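Local coordinates for 450aa long hypothetical fmu protein (Pyrococcus horikoshii, PDB 2YXL) that probably methylates cytosine at carbon 5 in RNA and binds the S-adenosylmethionine analogue sinefungin in its cofactor pocket, at residues I168-S179 / R430-T438; S215-K223 / Q244-I253. All coordinates share one frame; numbering follows the deposited sequence.

Contact 1: residues I168-S179 / R430-T438; sequences ILGDETEDFFRS and RAWPHRHST
Leu169 and Trp432 meet over an indole face: CD2 of Leu169 stands 3.7 Å from the centroid of the six-membered ring of Trp432, 11° off its normal, which defines a CH-pi contact. The contact joins the helices of the ferredoxin-like region to the short helix 433-436 of the Rossmann-type methyltransferase region. CD2 of Phe176 lies at the edge of the same indole, near its plane, 4.2 Å from CE3 of Trp432. The imidazole of His434 is sandwiched, with CB of Phe176 over one face and CG of Arg435 over the other, a knob in a hole formed by Leu169, Asp175, Phe176 and Ser179. With CG wedged between backbone N and carbonyl carbon (chi1 64°), NE2 of His434 reaches OE1 of Glu172 at 2.8 Å with a nearly straight N-H (167°), the oxygen lying in the ring plane and met on its anti side, tilted out of the carboxylate plane. Arg435 forms a salt bridge with the same OE1, side-on through NE and NH2, from its syn side and somewhat out of the carboxylate plane. Three donors on one oxygen should favour a charged carboxylate. Asp421 takes NH1 of Arg435. On the neighbouring residue, CB of Pro433 lies 3.4 Å from OG of Ser179.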
loop_
_atom_site.group_PDB
_atom_site.type_symbol
_atom_site.label_atom_id
_atom_site.label_comp_id
_atom_site.label_asym_id
_atom_site.label_seq_id
_atom_site.Cartn_x
_atom_site.Cartn_y
_atom_site.Cartn_z
ATOM N N ILE A 168 -11.944 17.939 -0.472
ATOM C CA ILE A 168 -11.278 17.643 -1.740
ATOM C C ILE A 168 -12.263 17.149 -2.806
ATOM O O ILE A 168 -12.186 17.566 -3.961
ATOM C CB ILE A 168 -10.121 16.616 -1.551
ATOM C CG1 ILE A 168 -9.097 17.142 -0.538
ATOM C CG2 ILE A 168 -9.440 16.300 -2.887
ATOM C CD1 ILE A 168 -8.096 16.112 -0.056
ATOM N N LEU A 169 -13.191 16.278 -2.412
ATOM C CA LEU A 169 -14.073 15.607 -3.373
ATOM C C LEU A 169 -15.537 16.052 -3.344
ATOM O O LEU A 169 -16.245 15.915 -4.345
ATOM C CB LEU A 169 -13.975 14.085 -3.227
ATOM C CG LEU A 169 -12.665 13.433 -3.685
ATOM C CD1 LEU A 169 -12.672 11.953 -3.350
ATOM C CD2 LEU A 169 -12.419 13.643 -5.177
ATOM N N GLY A 170 -15.983 16.567 -2.200
ATOM C CA GLY A 170 -17.357 17.044 -2.036
ATOM C C GLY A 170 -18.403 15.959 -2.225
ATOM O O GLY A 170 -18.507 15.040 -1.412
ATOM N N ASP A 171 -19.164 16.071 -3.312
ATOM C CA ASP A 171 -20.223 15.116 -3.657
ATOM C C ASP A 171 -19.709 13.688 -3.841
ATOM O O ASP A 171 -20.446 12.726 -3.622
ATOM C CB ASP A 171 -20.944 15.559 -4.937
ATOM C CG ASP A 171 -21.754 16.834 -4.752
ATOM O OD1 ASP A 171 -22.376 17.284 -5.737
ATOM O OD2 ASP A 171 -21.776 17.387 -3.630
ATOM N N GLU A 172 -18.446 13.566 -4.240
ATOM C CA GLU A 172 -17.840 12.268 -4.545
ATOM C C GLU A 172 -17.273 11.539 -3.324
ATOM O O GLU A 172 -16.767 10.422 -3.451
ATOM C CB GLU A 172 -16.758 12.430 -5.622
ATOM C CG GLU A 172 -17.305 12.791 -7.002
ATOM C CD GLU A 172 -16.221 12.959 -8.058
ATOM O OE1 GLU A 172 -15.096 12.447 -7.873
ATOM O OE2 GLU A 172 -16.505 13.603 -9.089
ATOM N N THR A 173 -17.371 12.164 -2.149
ATOM C CA THR A 173 -16.815 11.608 -0.907
ATOM C C THR A 173 -17.356 10.213 -0.581
ATOM O O THR A 173 -16.588 9.315 -0.229
ATOM C CB THR A 173 -17.034 12.563 0.296
ATOM O OG1 THR A 173 -16.505 13.855 -0.019
ATOM C CG2 THR A 173 -16.344 12.043 1.553
ATOM N N GLU A 174 -18.671 10.036 -0.704
ATOM C CA GLU A 174 -19.312 8.748 -0.433
ATOM C C GLU A 174 -18.808 7.651 -1.376
ATOM O O GLU A 174 -18.498 6.544 -0.935
ATOM C CB GLU A 174 -20.839 8.873 -0.503
ATOM C CG GLU A 174 -21.594 7.635 -0.023
ATOM C CD GLU A 174 -23.098 7.845 0.097
ATOM O OE1 GLU A 174 -23.707 7.225 0.993
ATOM O OE2 GLU A 174 -23.676 8.622 -0.695
ATOM N N ASP A 175 -18.717 7.971 -2.666
ATOM C CA ASP A 175 -18.226 7.030 -3.675
ATOM C C ASP A 175 -16.766 6.636 -3.445
ATOM O O ASP A 175 -16.397 5.471 -3.639
ATOM C CB ASP A 175 -18.410 7.596 -5.086
ATOM C CG ASP A 175 -19.857 7.558 -5.548
ATOM O OD1 ASP A 175 -20.573 6.588 -5.213
ATOM O OD2 ASP A 175 -20.276 8.495 -6.261
ATOM N N PHE A 176 -15.952 7.607 -3.029
ATOM C CA PHE A 176 -14.549 7.364 -2.695
ATOM C C PHE A 176 -14.418 6.314 -1.601
ATOM O O PHE A 176 -13.666 5.347 -1.747
ATOM C CB PHE A 176 -13.852 8.658 -2.264
ATOM C CG PHE A 176 -12.475 8.444 -1.688
ATOM C CD1 PHE A 176 -12.283 8.384 -0.310
ATOM C CD2 PHE A 176 -11.370 8.292 -2.524
ATOM C CE1 PHE A 176 -11.014 8.180 0.227
ATOM C CE2 PHE A 176 -10.097 8.087 -1.996
ATOM C CZ PHE A 176 -9.919 8.032 -0.616
ATOM N N PHE A 177 -15.151 6.510 -0.508
ATOM C CA PHE A 177 -15.100 5.570 0.606
ATOM C C PHE A 177 -15.710 4.218 0.256
ATOM O O PHE A 177 -15.236 3.193 0.728
ATOM C CB PHE A 177 -15.697 6.169 1.885
ATOM C CG PHE A 177 -14.788 7.154 2.564
ATOM C CD1 PHE A 177 -15.058 8.518 2.519
ATOM C CD2 PHE A 177 -13.641 6.720 3.223
ATOM C CE1 PHE A 177 -14.209 9.435 3.136
ATOM C CE2 PHE A 177 -12.786 7.630 3.835
ATOM C CZ PHE A 177 -13.073 8.991 3.796
ATOM N N ARG A 178 -16.733 4.217 -0.595
ATOM C CA ARG A 178 -17.264 2.970 -1.142
ATOM C C ARG A 178 -16.191 2.176 -1.892
ATOM O O ARG A 178 -16.013 0.986 -1.636
ATOM C CB ARG A 178 -18.488 3.219 -2.029
ATOM C CG ARG A 178 -19.802 3.202 -1.259
ATOM C CD ARG A 178 -20.991 2.977 -2.179
ATOM N NE ARG A 178 -21.376 4.197 -2.888
ATOM C CZ ARG A 178 -22.393 4.985 -2.539
ATOM N NH1 ARG A 178 -23.146 4.688 -1.484
ATOM N NH2 ARG A 178 -22.660 6.075 -3.251
ATOM N N SER A 179 -15.465 2.845 -2.788
ATOM C CA SER A 179 -14.402 2.196 -3.560
ATOM C C SER A 179 -13.219 1.688 -2.724
ATOM O O SER A 179 -12.601 0.688 -3.086
ATOM C CB SER A 179 -13.901 3.103 -4.681
ATOM O OG SER A 179 -13.228 4.237 -4.163
ATOM N N ARG A 430 -4.441 13.348 -11.783
ATOM C CA ARG A 430 -4.800 12.558 -10.610
ATOM C C ARG A 430 -5.549 11.280 -10.985
ATOM O O ARG A 430 -6.395 11.284 -11.885
ATOM C CB ARG A 430 -5.643 13.381 -9.635
ATOM C CG ARG A 430 -4.849 14.318 -8.746
ATOM C CD ARG A 430 -5.773 15.044 -7.785
ATOM N NE ARG A 430 -5.042 15.756 -6.742
ATOM C CZ ARG A 430 -5.001 15.399 -5.460
ATOM N NH1 ARG A 430 -5.655 14.323 -5.037
ATOM N NH2 ARG A 430 -4.308 16.126 -4.591
ATOM N N ALA A 431 -5.216 10.194 -10.293
ATOM C CA ALA A 431 -5.978 8.954 -10.356
ATOM C C ALA A 431 -6.789 8.823 -9.076
ATOM O O ALA A 431 -6.348 9.244 -8.001
ATOM C CB ALA A 431 -5.052 7.760 -10.524
ATOM N N TRP A 432 -7.982 8.251 -9.205
ATOM C CA TRP A 432 -8.884 8.055 -8.076
ATOM C C TRP A 432 -9.439 6.634 -8.066
ATOM O O TRP A 432 -9.793 6.102 -9.123
ATOM C CB TRP A 432 -10.039 9.054 -8.140
ATOM C CG TRP A 432 -9.630 10.479 -7.943
ATOM C CD1 TRP A 432 -9.419 11.413 -8.918
ATOM C CD2 TRP A 432 -9.395 11.143 -6.694
ATOM N NE1 TRP A 432 -9.066 12.616 -8.354
ATOM C CE2 TRP A 432 -9.042 12.479 -6.991
ATOM C CE3 TRP A 432 -9.444 10.737 -5.352
ATOM C CZ2 TRP A 432 -8.740 13.415 -5.996
ATOM C CZ3 TRP A 432 -9.148 11.668 -4.362
ATOM C CH2 TRP A 432 -8.799 12.992 -4.690
ATOM N N PRO A 433 -9.525 6.015 -6.872
ATOM C CA PRO A 433 -10.070 4.658 -6.732
ATOM C C PRO A 433 -11.492 4.514 -7.277
ATOM O O PRO A 433 -11.782 3.543 -7.975
ATOM C CB PRO A 433 -10.050 4.423 -5.216
ATOM C CG PRO A 433 -9.009 5.359 -4.701
ATOM C CD PRO A 433 -9.093 6.567 -5.572
ATOM N N HIS A 434 -12.355 5.481 -6.976
ATOM C CA HIS A 434 -13.766 5.421 -7.366
ATOM C C HIS A 434 -14.009 5.766 -8.836
ATOM O O HIS A 434 -15.068 5.450 -9.380
ATOM C CB HIS A 434 -14.624 6.304 -6.446
ATOM C CG HIS A 434 -14.305 7.766 -6.530
ATOM N ND1 HIS A 434 -13.094 8.290 -6.130
ATOM C CD2 HIS A 434 -15.048 8.815 -6.955
ATOM C CE1 HIS A 434 -13.101 9.598 -6.315
ATOM N NE2 HIS A 434 -14.275 9.942 -6.814
ATOM N N ARG A 435 -13.030 6.407 -9.474
ATOM C CA ARG A 435 -13.122 6.727 -10.903
ATOM C C ARG A 435 -12.366 5.734 -11.784
ATOM O O ARG A 435 -12.791 5.453 -12.900
ATOM C CB ARG A 435 -12.602 8.140 -11.191
ATOM C CG ARG A 435 -13.375 9.268 -10.528
ATOM C CD ARG A 435 -12.860 10.611 -11.013
ATOM N NE ARG A 435 -13.099 11.687 -10.052
ATOM C CZ ARG A 435 -12.568 12.907 -10.133
ATOM N NH1 ARG A 435 -11.752 13.224 -11.132
ATOM N NH2 ARG A 435 -12.851 13.815 -9.207
ATOM N N HIS A 436 -11.249 5.207 -11.284
ATOM C CA HIS A 436 -10.311 4.481 -12.146
ATOM C C HIS A 436 -9.954 3.062 -11.708
ATOM O O HIS A 436 -9.258 2.355 -12.433
ATOM C CB HIS A 436 -9.026 5.295 -12.336
ATOM C CG HIS A 436 -9.259 6.693 -12.820
ATOM N ND1 HIS A 436 -8.995 7.801 -12.045
ATOM C CD2 HIS A 436 -9.730 7.161 -13.999
ATOM C CE1 HIS A 436 -9.289 8.893 -12.728
ATOM N NE2 HIS A 436 -9.738 8.532 -13.917
ATOM N N SER A 437 -10.425 2.650 -10.533
ATOM C CA SER A 437 -10.118 1.319 -9.981
ATOM C C SER A 437 -8.615 1.053 -9.835
ATOM O O SER A 437 -8.132 -0.058 -10.071
ATOM C CB SER A 437 -10.795 0.211 -10.794
ATOM O OG SER A 437 -12.201 0.302 -10.679
ATOM N N THR A 438 -7.888 2.099 -9.463
ATOM C CA THR A 438 -6.490 1.992 -9.062
ATOM C C THR A 438 -6.342 2.853 -7.807
ATOM O O THR A 438 -7.310 3.484 -7.386
ATOM C CB THR A 438 -5.526 2.418 -10.209
ATOM O OG1 THR A 438 -4.179 2.067 -9.873
ATOM C CG2 THR A 438 -5.621 3.918 -10.509
#

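Contact 2: residues S215-K223 / Q244-I253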
loop_
_atom_site.group_PDB
_atom_site.type_symbol
_atom_site.label_atom_id
_atom_site.label_comp_id
_atom_site.label_asym_id
_atom_site.label_seq_id
_atom_site.Cartn_x
_atom_site.Cartn_y
_atom_site.Cartn_z
ATOM N N SER A 215 -5.211 -4.793 -18.087
ATOM C CA SER A 215 -5.489 -3.356 -18.005
ATOM C C SER A 215 -5.632 -2.732 -19.387
ATOM O O SER A 215 -4.849 -3.020 -20.291
ATOM C CB SER A 215 -4.387 -2.631 -17.230
ATOM O OG SER A 215 -4.394 -1.235 -17.500
ATOM N N GLU A 216 -6.635 -1.872 -19.532
ATOM C CA GLU A 216 -6.889 -1.173 -20.785
ATOM C C GLU A 216 -6.027 0.073 -20.933
ATOM O O GLU A 216 -5.857 0.583 -22.043
ATOM C CB GLU A 216 -8.364 -0.798 -20.898
ATOM C CG GLU A 216 -9.298 -1.995 -20.972
ATOM C CD GLU A 216 -10.726 -1.610 -21.311
ATOM O OE1 GLU A 216 -11.605 -2.501 -21.262
ATOM O OE2 GLU A 216 -10.975 -0.426 -21.631
ATOM N N ARG A 217 -5.486 0.554 -19.815
ATOM C CA ARG A 217 -4.701 1.785 -19.800
ATOM C C ARG A 217 -3.213 1.510 -19.986
ATOM O O ARG A 217 -2.521 2.258 -20.675
ATOM C CB ARG A 217 -4.949 2.569 -18.510
ATOM C CG ARG A 217 -6.390 3.020 -18.340
ATOM C CD ARG A 217 -6.535 4.018 -17.204
ATOM N NE ARG A 217 -7.940 4.278 -16.914
ATOM C CZ ARG A 217 -8.612 3.737 -15.904
ATOM N NH1 ARG A 217 -9.893 4.032 -15.735
ATOM N NH2 ARG A 217 -8.007 2.909 -15.059
ATOM N N VAL A 218 -2.726 0.447 -19.353
ATOM C CA VAL A 218 -1.366 -0.037 -19.587
ATOM C C VAL A 218 -1.368 -1.572 -19.708
ATOM O O VAL A 218 -1.457 -2.291 -18.710
ATOM C CB VAL A 218 -0.310 0.571 -18.583
ATOM C CG1 VAL A 218 -0.944 0.959 -17.265
ATOM C CG2 VAL A 218 0.909 -0.332 -18.395
ATOM N N PRO A 219 -1.310 -2.068 -20.958
ATOM C CA PRO A 219 -1.456 -3.483 -21.314
ATOM C C PRO A 219 -0.409 -4.425 -20.710
ATOM O O PRO A 219 -0.512 -5.643 -20.887
ATOM C CB PRO A 219 -1.352 -3.470 -22.845
ATOM C CG PRO A 219 -1.692 -2.073 -23.240
ATOM C CD PRO A 219 -1.109 -1.233 -22.156
ATOM N N THR A 220 0.581 -3.877 -20.007
ATOM C CA THR A 220 1.542 -4.711 -19.283
ATOM C C THR A 220 1.106 -4.949 -17.836
ATOM O O THR A 220 1.731 -5.731 -17.112
ATOM C CB THR A 220 2.974 -4.137 -19.324
ATOM O OG1 THR A 220 2.946 -2.742 -19.009
ATOM C CG2 THR A 220 3.591 -4.333 -20.694
ATOM N N ILE A 221 0.031 -4.275 -17.429
ATOM C CA ILE A 221 -0.557 -4.456 -16.104
ATOM C C ILE A 221 -1.685 -5.490 -16.145
ATOM O O ILE A 221 -2.572 -5.433 -17.006
ATOM C CB ILE A 221 -1.060 -3.105 -15.507
ATOM C CG1 ILE A 221 0.124 -2.201 -15.119
ATOM C CG2 ILE A 221 -2.001 -3.324 -14.313
ATOM C CD1 ILE A 221 0.903 -2.646 -13.875
ATOM N N LEU A 222 -1.635 -6.438 -15.215
ATOM C CA LEU A 222 -2.667 -7.456 -15.094
ATOM C C LEU A 222 -3.268 -7.438 -13.706
ATOM O O LEU A 222 -2.551 -7.334 -12.709
ATOM C CB LEU A 222 -2.099 -8.851 -15.380
ATOM C CG LEU A 222 -1.293 -9.101 -16.658
ATOM C CD1 LEU A 222 -0.633 -10.466 -16.581
ATOM C CD2 LEU A 222 -2.156 -8.978 -17.909
ATOM N N LYS A 223 -4.589 -7.539 -13.643
ATOM C CA LYS A 223 -5.264 -7.761 -12.374
ATOM C C LYS A 223 -5.569 -9.248 -12.246
ATOM O O LYS A 223 -6.183 -9.843 -13.134
ATOM C CB LYS A 223 -6.519 -6.895 -12.253
ATOM C CG LYS A 223 -6.208 -5.398 -12.181
ATOM C CD LYS A 223 -7.467 -4.530 -12.189
ATOM C CE LYS A 223 -7.131 -3.047 -11.921
ATOM N NZ LYS A 223 -6.432 -2.365 -13.069
ATOM N N GLN A 244 2.692 -4.274 -8.748
ATOM C CA GLN A 244 2.632 -2.829 -8.952
ATOM C C GLN A 244 1.223 -2.413 -9.356
ATOM O O GLN A 244 0.583 -3.077 -10.171
ATOM C CB GLN A 244 3.639 -2.376 -10.023
ATOM C CG GLN A 244 3.663 -0.866 -10.245
ATOM C CD GLN A 244 4.710 -0.405 -11.246
ATOM O OE1 GLN A 244 4.678 -0.778 -12.423
ATOM N NE2 GLN A 244 5.631 0.438 -10.785
ATOM N N GLU A 245 0.759 -1.305 -8.786
ATOM C CA GLU A 245 -0.526 -0.718 -9.145
ATOM C C GLU A 245 -0.462 -0.082 -10.525
ATOM O O GLU A 245 0.604 0.352 -10.967
ATOM C CB GLU A 245 -0.958 0.328 -8.113
ATOM C CG GLU A 245 -1.173 -0.211 -6.698
ATOM C CD GLU A 245 -2.329 -1.205 -6.587
ATOM O OE1 GLU A 245 -3.200 -1.259 -7.487
ATOM O OE2 GLU A 245 -2.368 -1.940 -5.580
ATOM N N GLU A 246 -1.610 -0.035 -11.201
ATOM C CA GLU A 246 -1.711 0.574 -12.525
ATOM C C GLU A 246 -1.191 2.019 -12.526
ATOM O O GLU A 246 -0.418 2.404 -13.405
ATOM C CB GLU A 246 -3.154 0.513 -13.040
ATOM C CG GLU A 246 -3.322 0.941 -14.494
ATOM C CD GLU A 246 -4.775 1.119 -14.886
ATOM O OE1 GLU A 246 -5.326 0.222 -15.560
ATOM O OE2 GLU A 246 -5.379 2.144 -14.510
ATOM N N ALA A 247 -1.613 2.798 -11.531
ATOM C CA ALA A 247 -1.200 4.195 -11.388
ATOM C C ALA A 247 0.324 4.364 -11.311
ATOM O O ALA A 247 0.884 5.292 -11.895
ATOM C CB ALA A 247 -1.873 4.826 -10.177
ATOM N N SER A 248 0.984 3.452 -10.601
ATOM C CA SER A 248 2.437 3.463 -10.482
ATOM C C SER A 248 3.147 3.142 -11.796
ATOM O O SER A 248 4.212 3.692 -12.079
ATOM C CB SER A 248 2.887 2.495 -9.392
ATOM O OG SER A 248 2.442 2.926 -8.117
ATOM N N ALA A 249 2.552 2.255 -12.593
ATOM C CA ALA A 249 3.100 1.894 -13.904
ATOM C C ALA A 249 3.029 3.050 -14.901
ATOM O O ALA A 249 3.930 3.218 -15.725
ATOM C CB ALA A 249 2.387 0.685 -14.459
ATOM N N VAL A 250 1.951 3.831 -14.823
ATOM C CA VAL A 250 1.747 5.005 -15.676
ATOM C C VAL A 250 2.843 6.057 -15.449
ATOM O O VAL A 250 3.329 6.672 -16.404
ATOM C CB VAL A 250 0.335 5.624 -15.450
ATOM C CG1 VAL A 250 0.209 6.997 -16.114
ATOM C CG2 VAL A 250 -0.751 4.682 -15.957
ATOM N N ALA A 251 3.231 6.239 -14.187
ATOM C CA ALA A 251 4.277 7.192 -13.806
ATOM C C ALA A 251 5.521 7.087 -14.686
ATOM O O ALA A 251 5.903 8.065 -15.331
ATOM C CB ALA A 251 4.641 7.030 -12.331
ATOM N N SER A 252 6.132 5.903 -14.733
ATOM C CA SER A 252 7.337 5.682 -15.539
ATOM C C SER A 252 7.113 5.934 -17.028
ATOM O O SER A 252 7.993 6.464 -17.704
ATOM C CB SER A 252 7.894 4.274 -15.327
ATOM O OG SER A 252 8.413 4.123 -14.018
ATOM N N ILE A 253 5.940 5.552 -17.532
ATOM C CA ILE A 253 5.607 5.746 -18.947
ATOM C C ILE A 253 5.491 7.238 -19.281
ATOM O O ILE A 253 5.932 7.675 -20.342
ATOM C CB ILE A 253 4.322 4.961 -19.355
ATOM C CG1 ILE A 253 4.582 3.453 -19.293
ATOM C CG2 ILE A 253 3.850 5.346 -20.767
ATOM C CD1 ILE A 253 3.337 2.604 -19.074
#
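Glu246 reaches from the first turn of helix 246-255 into the loop between strands 212-214 and 221-225, where Ser215 forms an ST turn and an ST motif. The helix packs on the four-stranded antiparallel sheet of the ferredoxin-like region; the axes of strand 221-223 and helix 246-253 run antiparallel (177°) at 9.7 Å. OG of Ser215 serves both sides: it accepts from the backbone N of Arg217 and, almost straight (172°), from N of Val218 at 3.0 Å, while donating to OE1 of Glu246 at 2.6 Å, on the anti side of that oxygen, tilted out of the carboxylate plane. The other carboxylate oxygen, OE2, offers its syn lone pair to NH2 of Arg217 at 2.8 Å, in a salt bridge whose flat groups stand nearly perpendicular (87°); Tyr420 OH is a further partner of OE2. NH2 of Arg217 also donates to O of His436. NZ of Lys223 adds only a long ion pair to OE1 of Glu246. With CG anti to the backbone N and the chain extended beyond it, the Glu246 carboxylate is carried across to these donors, and such company probably keeps it ionised. Next to the polar group, CG1 of Val218 lies against CG of Glu246 and CG2 of Val250, and CG2 of Val218 against CD1 of Ile253. Gln244 contributes its backbone O to OG of Ser188 and its OE1 to Arg190. CD1 of Ile221 meets CB of Ala249 at 3.7 Å.

In the fold
Contact 2 is nested in the chain loop that contact 1 closes, and their centres are 19 Å apart. They nevertheless touch: O of His436 lies 3.0 Å from NH2 of Arg217, and OG1 of Thr438 lies 3.1 Å from N of Ala247, both probable hydrogen bonds. Residues 430-438 thus face the helices 159-169 and 173-181 in contact 1 and the loop and helix of contact 2. The two contacts lie at different distances from the predicted active site and the ligand pocket. The side chain of Pro433 is about 10 Å from that of Cys390, the predicted nucleophile, whereas that of Gln244 is about 5 Å from bound sinefungin and about 4 Å from that of Lys273, a predicted S-adenosylmethionine-binding residue.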